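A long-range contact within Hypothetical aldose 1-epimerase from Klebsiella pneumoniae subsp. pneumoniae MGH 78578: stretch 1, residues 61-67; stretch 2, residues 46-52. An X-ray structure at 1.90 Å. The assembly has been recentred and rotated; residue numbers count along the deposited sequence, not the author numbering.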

# COMPACT_ATOMS: atom_id res chain seq x y z
N ILE A 61 -19.07 -8.75 -20.92
CA ILE A 61 -18.29 -9.34 -19.85
C ILE A 61 -17.18 -8.39 -19.44
O ILE A 61 -16.32 -8.03 -20.29
CB ILE A 61 -17.62 -10.66 -20.32
CG1 ILE A 61 -18.70 -11.68 -20.77
CG2 ILE A 61 -16.68 -11.21 -19.20
CD1 ILE A 61 -18.11 -12.99 -21.45
N THR A 62 -17.17 -8.00 -18.16
CA THR A 62 -16.19 -7.05 -17.64
C THR A 62 -15.34 -7.73 -16.64
O THR A 62 -15.86 -8.34 -15.70
CB THR A 62 -16.87 -5.84 -16.98
OG1 THR A 62 -17.71 -5.21 -17.94
CG2 THR A 62 -15.82 -4.83 -16.46
N LEU A 63 -14.04 -7.62 -16.82
CA LEU A 63 -13.10 -8.16 -15.83
C LEU A 63 -12.06 -7.10 -15.50
O LEU A 63 -11.97 -6.11 -16.19
CB LEU A 63 -12.50 -9.46 -16.31
CG LEU A 63 -11.69 -9.63 -17.55
CD1 LEU A 63 -10.25 -9.16 -17.21
CD2 LEU A 63 -11.67 -11.07 -17.99
N SER A 64 -11.30 -7.31 -14.43
CA SER A 64 -10.27 -6.37 -14.02
C SER A 64 -8.89 -7.01 -13.94
O SER A 64 -8.64 -7.80 -13.03
CB SER A 64 -10.63 -5.73 -12.67
OG SER A 64 -9.56 -4.88 -12.32
N PRO A 65 -7.98 -6.65 -14.86
CA PRO A 65 -6.61 -7.14 -14.79
C PRO A 65 -5.83 -6.67 -13.56
O PRO A 65 -4.90 -7.33 -13.12
CB PRO A 65 -5.98 -6.56 -16.05
CG PRO A 65 -7.16 -6.45 -17.00
CD PRO A 65 -8.22 -5.97 -16.15
N THR A 66 -6.19 -5.51 -13.01
CA THR A 66 -5.57 -5.01 -11.80
C THR A 66 -5.92 -5.88 -10.60
O THR A 66 -5.13 -5.99 -9.66
CB THR A 66 -6.04 -3.58 -11.58
OG1 THR A 66 -5.72 -2.84 -12.75
CG2 THR A 66 -5.37 -2.93 -10.36
N ARG A 67 -7.15 -6.43 -10.61
CA ARG A 67 -7.68 -7.25 -9.51
C ARG A 67 -7.75 -8.73 -9.91
O ARG A 67 -8.83 -9.32 -9.99
CB ARG A 67 -9.05 -6.69 -9.09
CG ARG A 67 -8.97 -5.21 -8.56
CD ARG A 67 -10.30 -4.69 -8.04
NE ARG A 67 -10.80 -5.57 -6.99
CZ ARG A 67 -10.31 -5.68 -5.76
NH1 ARG A 67 -9.31 -4.90 -5.32
NH2 ARG A 67 -10.84 -6.62 -4.96
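Stretch 2 (46-52) EGSKILT

Stretch 2 enters as a loop over Glu46, Gly47 and Ser48 and then extends as a β-strand from Lys49 to Thr52, continuing later in the chain. It runs antiparallel to the strand of stretch 1 that includes Ile61 to Leu63, with an angle of 152° between the N-to-C directions and a closest approach of 4.5 Å between the axes. Thr62 faces Thr52 as a non-hydrogen-bonded pair, their CA atoms 4.3 Å apart, and Leu63 faces Leu51 as a hydrogen-bonded pair with a CA-CA distance of 5.3 Å. Together the two stretches bury 512 Å².

Leu51, the residue of stretch 2 most covered by stretch 1, is held through both of its backbone polar groups. Its N donates to Leu63 O at 2.7 Å, and its O accepts from Leu63 N at 2.8 Å; both bonds are nearly straight, as expected of a hydrogen-bonded pair in an antiparallel sheet. The side chains of Leu51 and Leu63 lie on the same face of the sheet, where Leu51 CB is 4.0 Å from Leu63 CD1. Pro65 adds to this apolar patch, its CG also 4.0 Å from Leu51 CB.

Lys49 is covered almost as extensively, at the start of the strand, where no beta bridge to stretch 1 is present. Here side-chain hydroxyls of stretch 1 take over: Lys49 N donates to Thr66 OG1 at 2.7 Å, while Ser64 OG donates to Lys49 O at 2.8 Å. The same carbonyl oxygen, Lys49 O, lies 3.5 Å from Pro65 CD and accepts a CA-H...O contact from Ser64 CA at 3.4 Å. Thr66, the most covered residue of stretch 1, points its CA-to-CB bond toward stretch 2; its OG1 also approaches Ser48 CA at 3.6 Å, and its CG2 comes within 4.0 Å of Ser48 OG. Before this point Gly47 makes little contact, and its backbone angles, phi 88° and psi -9°, suit glycine because a CB would be jammed against the preceding carbonyl oxygen.

On the other face of the sheet, Thr62 and Thr52 both adopt the m rotamer and place their OG1 atoms 3.5 Å apart. One water bridges them, 2.7 Å from Thr52 OG1 and 2.9 Å from Thr62 OG1. The backbone beside them is close as well: Thr52 CA makes a CA-H...O contact to Ile61 O at 3.1 Å, and Thr62 CA one to Leu51 O at 3.6 Å.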

# COMPACT_ATOMS: atom_id res chain seq x y z
N GLU A 46 -7.84 4.82 -8.74
CA GLU A 46 -6.81 5.44 -9.56
C GLU A 46 -5.82 4.41 -10.12
O GLU A 46 -5.21 3.68 -9.36
CB GLU A 46 -6.03 6.51 -8.80
CG GLU A 46 -4.93 7.20 -9.66
CD GLU A 46 -5.45 7.81 -11.01
OE1 GLU A 46 -6.46 8.52 -10.99
OE2 GLU A 46 -4.82 7.61 -12.06
N GLY A 47 -5.74 4.32 -11.43
CA GLY A 47 -4.82 3.39 -12.10
C GLY A 47 -5.37 1.99 -12.33
O GLY A 47 -4.74 1.23 -13.01
N SER A 48 -6.54 1.65 -11.78
CA SER A 48 -7.14 0.35 -11.97
C SER A 48 -7.59 0.17 -13.40
O SER A 48 -8.09 1.10 -14.00
CB SER A 48 -8.37 0.16 -11.09
OG SER A 48 -7.99 0.06 -9.72
N LYS A 49 -7.39 -1.03 -13.95
CA LYS A 49 -7.88 -1.32 -15.30
C LYS A 49 -9.11 -2.23 -15.29
O LYS A 49 -9.25 -3.10 -14.42
CB LYS A 49 -6.80 -2.00 -16.07
CG LYS A 49 -5.54 -1.21 -16.34
CD LYS A 49 -4.46 -2.10 -16.99
CE LYS A 49 -3.73 -3.00 -15.95
NZ LYS A 49 -2.78 -3.95 -16.58
N ILE A 50 -9.98 -2.02 -16.27
CA ILE A 50 -11.04 -2.96 -16.61
C ILE A 50 -10.86 -3.37 -18.06
O ILE A 50 -10.29 -2.60 -18.88
CB ILE A 50 -12.49 -2.44 -16.38
CG1 ILE A 50 -12.76 -1.14 -17.10
CG2 ILE A 50 -12.76 -2.34 -14.86
CD1 ILE A 50 -14.24 -0.74 -17.08
N LEU A 51 -11.29 -4.60 -18.36
CA LEU A 51 -11.21 -5.13 -19.71
C LEU A 51 -12.57 -5.75 -19.98
O LEU A 51 -13.03 -6.61 -19.21
CB LEU A 51 -10.05 -6.13 -19.81
CG LEU A 51 -9.83 -6.92 -21.09
CD1 LEU A 51 -9.61 -6.01 -22.26
CD2 LEU A 51 -8.58 -7.88 -20.87
N THR A 52 -13.21 -5.30 -21.05
CA THR A 52 -14.57 -5.65 -21.34
C THR A 52 -14.76 -6.20 -22.75
O THR A 52 -14.30 -5.60 -23.73
CB THR A 52 -15.47 -4.40 -21.22
OG1 THR A 52 -15.26 -3.77 -19.92
CG2 THR A 52 -16.95 -4.81 -21.39
O HOH W 1 -17.34 -2.44 -18.73